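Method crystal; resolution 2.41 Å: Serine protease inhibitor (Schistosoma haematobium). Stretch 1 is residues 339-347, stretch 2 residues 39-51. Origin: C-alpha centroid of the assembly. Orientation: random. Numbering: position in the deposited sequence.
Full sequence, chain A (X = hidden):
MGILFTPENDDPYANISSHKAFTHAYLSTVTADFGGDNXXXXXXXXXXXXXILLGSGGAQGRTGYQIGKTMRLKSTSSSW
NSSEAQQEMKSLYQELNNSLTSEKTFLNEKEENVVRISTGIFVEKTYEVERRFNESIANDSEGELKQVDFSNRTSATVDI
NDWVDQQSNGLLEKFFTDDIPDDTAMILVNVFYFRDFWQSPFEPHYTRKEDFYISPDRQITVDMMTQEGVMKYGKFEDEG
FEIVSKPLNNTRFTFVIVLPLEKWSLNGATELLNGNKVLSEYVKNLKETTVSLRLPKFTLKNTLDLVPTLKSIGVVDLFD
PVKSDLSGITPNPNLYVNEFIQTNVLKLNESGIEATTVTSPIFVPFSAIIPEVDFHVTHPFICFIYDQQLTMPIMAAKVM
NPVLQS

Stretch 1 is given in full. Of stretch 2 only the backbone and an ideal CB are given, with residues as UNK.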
# COMPACT_ATOMS: atom_id res chain seq x y z
N GLU A 339 -0.27 -2.86 18.51
CA GLU A 339 -0.19 -3.39 17.15
C GLU A 339 -0.47 -2.32 16.09
O GLU A 339 -1.29 -1.42 16.28
CB GLU A 339 -1.16 -4.56 16.95
CG GLU A 339 -1.20 -5.55 18.10
CD GLU A 339 -2.24 -6.65 17.90
OE1 GLU A 339 -2.38 -7.15 16.76
OE2 GLU A 339 -2.93 -7.01 18.89
N PHE A 340 0.24 -2.43 14.98
CA PHE A 340 0.13 -1.49 13.90
C PHE A 340 0.06 -2.41 12.67
O PHE A 340 1.04 -3.03 12.26
CB PHE A 340 1.33 -0.55 13.92
CG PHE A 340 1.26 0.57 12.91
CD1 PHE A 340 0.63 0.42 11.70
CD2 PHE A 340 1.86 1.79 13.17
CE1 PHE A 340 0.60 1.44 10.77
CE2 PHE A 340 1.82 2.82 12.24
CZ PHE A 340 1.19 2.63 11.03
N ILE A 341 -1.13 -2.51 12.12
CA ILE A 341 -1.45 -3.55 11.17
C ILE A 341 -1.98 -2.93 9.90
O ILE A 341 -2.88 -2.09 9.97
CB ILE A 341 -2.51 -4.55 11.74
CG1 ILE A 341 -1.93 -5.34 12.92
CG2 ILE A 341 -2.91 -5.56 10.72
CD1 ILE A 341 -3.00 -6.01 13.76
N GLN A 342 -1.42 -3.34 8.76
CA GLN A 342 -1.98 -3.02 7.45
C GLN A 342 -2.62 -4.27 6.79
O GLN A 342 -2.02 -5.33 6.72
CB GLN A 342 -0.95 -2.36 6.52
CG GLN A 342 -1.53 -2.01 5.15
CD GLN A 342 -0.51 -1.32 4.25
OE1 GLN A 342 0.37 -1.97 3.67
NE2 GLN A 342 -0.63 -0.01 4.12
N THR A 343 -3.86 -4.13 6.36
CA THR A 343 -4.53 -5.22 5.72
C THR A 343 -4.88 -4.77 4.29
O THR A 343 -5.49 -3.71 4.10
CB THR A 343 -5.75 -5.68 6.52
OG1 THR A 343 -6.44 -6.70 5.79
CG2 THR A 343 -6.69 -4.54 6.77
N ASN A 344 -4.43 -5.57 3.31
CA ASN A 344 -4.49 -5.21 1.89
C ASN A 344 -5.23 -6.26 1.04
O ASN A 344 -5.26 -7.45 1.36
CB ASN A 344 -3.07 -5.03 1.31
CG ASN A 344 -2.24 -3.99 2.04
OD1 ASN A 344 -2.48 -2.79 1.89
ND2 ASN A 344 -1.26 -4.43 2.83
N VAL A 345 -5.82 -5.80 -0.06
CA VAL A 345 -6.35 -6.71 -1.07
C VAL A 345 -6.00 -6.21 -2.47
O VAL A 345 -6.10 -5.02 -2.75
CB VAL A 345 -7.87 -6.90 -0.96
CG1 VAL A 345 -8.58 -5.57 -0.89
CG2 VAL A 345 -8.38 -7.76 -2.15
N LEU A 346 -5.52 -7.14 -3.30
CA LEU A 346 -5.26 -6.89 -4.72
C LEU A 346 -6.04 -7.93 -5.51
O LEU A 346 -5.66 -9.09 -5.58
CB LEU A 346 -3.76 -7.02 -5.04
CG LEU A 346 -3.27 -6.76 -6.49
CD1 LEU A 346 -3.61 -5.34 -6.98
CD2 LEU A 346 -1.77 -6.99 -6.62
N LYS A 347 -7.16 -7.50 -6.08
CA LYS A 347 -7.99 -8.37 -6.92
C LYS A 347 -7.94 -7.94 -8.41
O LYS A 347 -8.42 -6.85 -8.78
CB LYS A 347 -9.42 -8.38 -6.39
CG LYS A 347 -10.42 -8.97 -7.32
CD LYS A 347 -11.80 -8.85 -6.72
CE LYS A 347 -12.89 -9.24 -7.72
NZ LYS A 347 -14.22 -8.66 -7.36
N UNK A 39 3.98 -10.91 -1.67
CA UNK A 39 4.10 -9.71 -0.87
C UNK A 39 3.19 -8.62 -1.44
O UNK A 39 3.06 -8.49 -2.66
CB UNK A 39 5.55 -9.24 -0.82
N UNK A 40 2.57 -7.84 -0.56
CA UNK A 40 1.67 -6.77 -0.98
C UNK A 40 1.71 -5.65 0.08
O UNK A 40 1.55 -5.91 1.26
CB UNK A 40 0.25 -7.30 -1.17
N UNK A 41 1.97 -4.42 -0.35
CA UNK A 41 1.91 -3.30 0.56
C UNK A 41 1.56 -1.94 -0.08
O UNK A 41 1.88 -1.67 -1.24
CB UNK A 41 3.26 -3.19 1.27
N UNK A 42 0.97 -1.07 0.74
CA UNK A 42 0.71 0.33 0.38
C UNK A 42 1.39 1.36 1.31
O UNK A 42 0.88 1.71 2.38
CB UNK A 42 -0.80 0.57 0.38
N UNK A 43 2.54 1.87 0.89
CA UNK A 43 3.42 2.69 1.76
C UNK A 43 2.82 4.01 2.24
O UNK A 43 3.24 4.49 3.31
CB UNK A 43 4.72 3.00 1.01
N UNK A 44 1.89 4.59 1.49
CA UNK A 44 1.31 5.89 1.89
C UNK A 44 0.29 5.74 3.03
O UNK A 44 0.05 6.65 3.79
CB UNK A 44 0.64 6.56 0.69
N UNK A 45 -0.32 4.58 3.11
CA UNK A 45 -1.21 4.29 4.20
C UNK A 45 -0.47 4.19 5.52
O UNK A 45 -1.02 4.53 6.55
CB UNK A 45 -1.97 2.99 3.92
N UNK A 46 0.78 3.71 5.48
CA UNK A 46 1.62 3.67 6.68
C UNK A 46 1.94 5.10 7.06
O UNK A 46 1.87 5.46 8.23
CB UNK A 46 2.90 2.86 6.45
N UNK A 47 2.29 5.92 6.07
CA UNK A 47 2.55 7.35 6.27
C UNK A 47 1.37 8.13 6.87
O UNK A 47 1.56 8.90 7.81
CB UNK A 47 2.93 7.98 4.93
N UNK A 48 0.16 7.95 6.34
CA UNK A 48 -1.02 8.61 6.88
C UNK A 48 -1.35 8.16 8.31
O UNK A 48 -1.76 8.96 9.13
CB UNK A 48 -2.22 8.35 5.97
N UNK A 49 -1.21 6.87 8.60
CA UNK A 49 -1.55 6.33 9.90
C UNK A 49 -0.57 6.81 10.97
O UNK A 49 -0.96 7.34 12.01
CB UNK A 49 -1.57 4.80 9.85
N UNK A 50 0.72 6.60 10.71
CA UNK A 50 1.79 7.21 11.49
C UNK A 50 1.65 8.73 11.59
O UNK A 50 1.73 9.32 12.68
CB UNK A 50 3.15 6.86 10.87
N UNK A 51 1.46 9.37 10.45
CA UNK A 51 1.38 10.80 10.41
C UNK A 51 0.24 11.34 11.24
O UNK A 51 0.34 12.41 11.83
CB UNK A 51 1.24 11.27 8.96

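Strand 339-347 turns F340, Q342, N344 and L346 toward the second segment, which begins as a short strand and continues as a helix running at 145° to it. Position 39 has extended backbone angles, and nothing of strand 339-347 lies within 5.5 Å of its ideal CB. The strand therefore sets no preference there; the residue is F39, which makes no contact with it.

At position 40 CA-to-CB points toward the strand, and the ideal CB lies 4.7 Å from CB of N344. The neighbors are the CB and amide of N344, with the aliphatic L346 further along, so an apolar chain reaching along the strand would suit, though a polar one is not excluded. The residue is L40, whose CD2 packs 3.6 Å from N344 CB and 3.9 Å from L346 CB, covering the backbone between them.

Position 41 points sideways, but its ideal CB is 3.9 Å from Q342 OE1, an acceptor. A small donor, such as serine or threonine, would fit. It is T41, and its OG1 donates to Q342 OE1 at 2.9 Å. Q342 OE1 also accepts from N344 ND2 at 3.1 Å, which ties two strand side chains to this site.

The main chain of position 42 meets the Q342 amide with both its polar groups: its N donates to Q342 OE1 (3.1 Å), and its O accepts from Q342 NE2 (2.9 Å). Both bonds are nearly straight and neither depends on the side chain. With phi/psi of -120/97 just before a helix, the position favors a short capping residue such as serine, threonine, aspartate, asparagine or cysteine. C42 fills it, and its SG accepts from N of position 45 at 3.5 Å.

Positions 43 and 44 point away, leaving the choice open as far as the strand is concerned, although a phi of -63° at 43 is compatible with proline. They are P43 and L44. Position 45 points toward the strand, where an ideal CB would sit only 3.3 Å from Q342 NE2. That tight spacing favors glycine, and G45 is found, its CA 4.3 Å from Q342 NE2.

At position 46 CB points sideways, 4.9 Å from F340 CZ and 5.1 Å from Q342 NE2, leaving room for leucine, isoleucine or methionine. I46 brings its end nearer: CD1 reaches 3.3 Å from Q342 NE2, and CG2 lies 4.1 Å from F340 CZ.

Position 47 points away and 48 is out of reach; they hold L47 and F48. Position 49 faces the strand, its ideal CB 3.7 Å from F340 CZ, so a compact residue such as alanine, serine, threonine or valine is expected. T49 places CG2 3.4 Å from F340 CZ, while its OG1 donates to G45 O at 2.9 Å, back along the helix.

Position 50 points sideways, its ideal CB 4.5 Å from F340 CE2, and an aliphatic chain could reach the ring. L50 does so, with CD1 at the ring edge, 3.6 Å from F340 CE2. At 51 a CB would clash with O of L47 at 2.7 Å; the residue is G51.

Stretch 2 (39-51) FLTCPLGILFTLG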
# COMPACT_ATOMS: atom_id res chain seq x y z
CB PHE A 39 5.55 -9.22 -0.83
CG PHE A 39 5.70 -7.94 -0.12
CD1 PHE A 39 5.73 -7.90 1.28
CD2 PHE A 39 5.77 -6.74 -0.84
CE1 PHE A 39 5.85 -6.66 1.98
CE2 PHE A 39 5.89 -5.50 -0.17
CZ PHE A 39 5.94 -5.46 1.26
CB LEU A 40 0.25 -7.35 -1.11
CG LEU A 40 -0.93 -6.42 -1.37
CD1 LEU A 40 -0.68 -5.62 -2.60
CD2 LEU A 40 -2.22 -7.20 -1.49
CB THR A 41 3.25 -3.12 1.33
OG1 THR A 41 3.04 -2.28 2.48
CG2 THR A 41 4.32 -2.50 0.40
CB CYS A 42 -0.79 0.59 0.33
SG CYS A 42 -1.08 2.37 0.47
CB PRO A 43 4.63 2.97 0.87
CG PRO A 43 4.56 1.97 -0.22
CD PRO A 43 3.14 1.63 -0.43
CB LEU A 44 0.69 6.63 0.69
CG LEU A 44 1.63 7.06 -0.43
CD1 LEU A 44 0.88 7.89 -1.46
CD2 LEU A 44 2.83 7.83 0.08
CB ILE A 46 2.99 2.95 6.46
CG1 ILE A 46 2.86 1.72 5.57
CG2 ILE A 46 3.63 2.61 7.79
CD1 ILE A 46 1.90 0.67 6.08
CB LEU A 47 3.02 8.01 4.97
CG LEU A 47 3.52 9.46 5.05
CD1 LEU A 47 4.63 9.70 4.06
CD2 LEU A 47 2.39 10.44 4.82
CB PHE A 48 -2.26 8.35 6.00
CG PHE A 48 -2.16 8.93 4.61
CD1 PHE A 48 -1.03 9.63 4.21
CD2 PHE A 48 -3.21 8.79 3.71
CE1 PHE A 48 -0.95 10.16 2.92
CE2 PHE A 48 -3.14 9.33 2.44
CZ PHE A 48 -2.01 10.00 2.04
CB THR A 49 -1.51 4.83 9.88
OG1 THR A 49 -2.51 4.36 8.98
CG2 THR A 49 -1.74 4.29 11.29
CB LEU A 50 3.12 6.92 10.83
CG LEU A 50 4.24 6.75 11.81
CD1 LEU A 50 3.74 5.80 12.88
CD2 LEU A 50 5.41 6.20 11.07
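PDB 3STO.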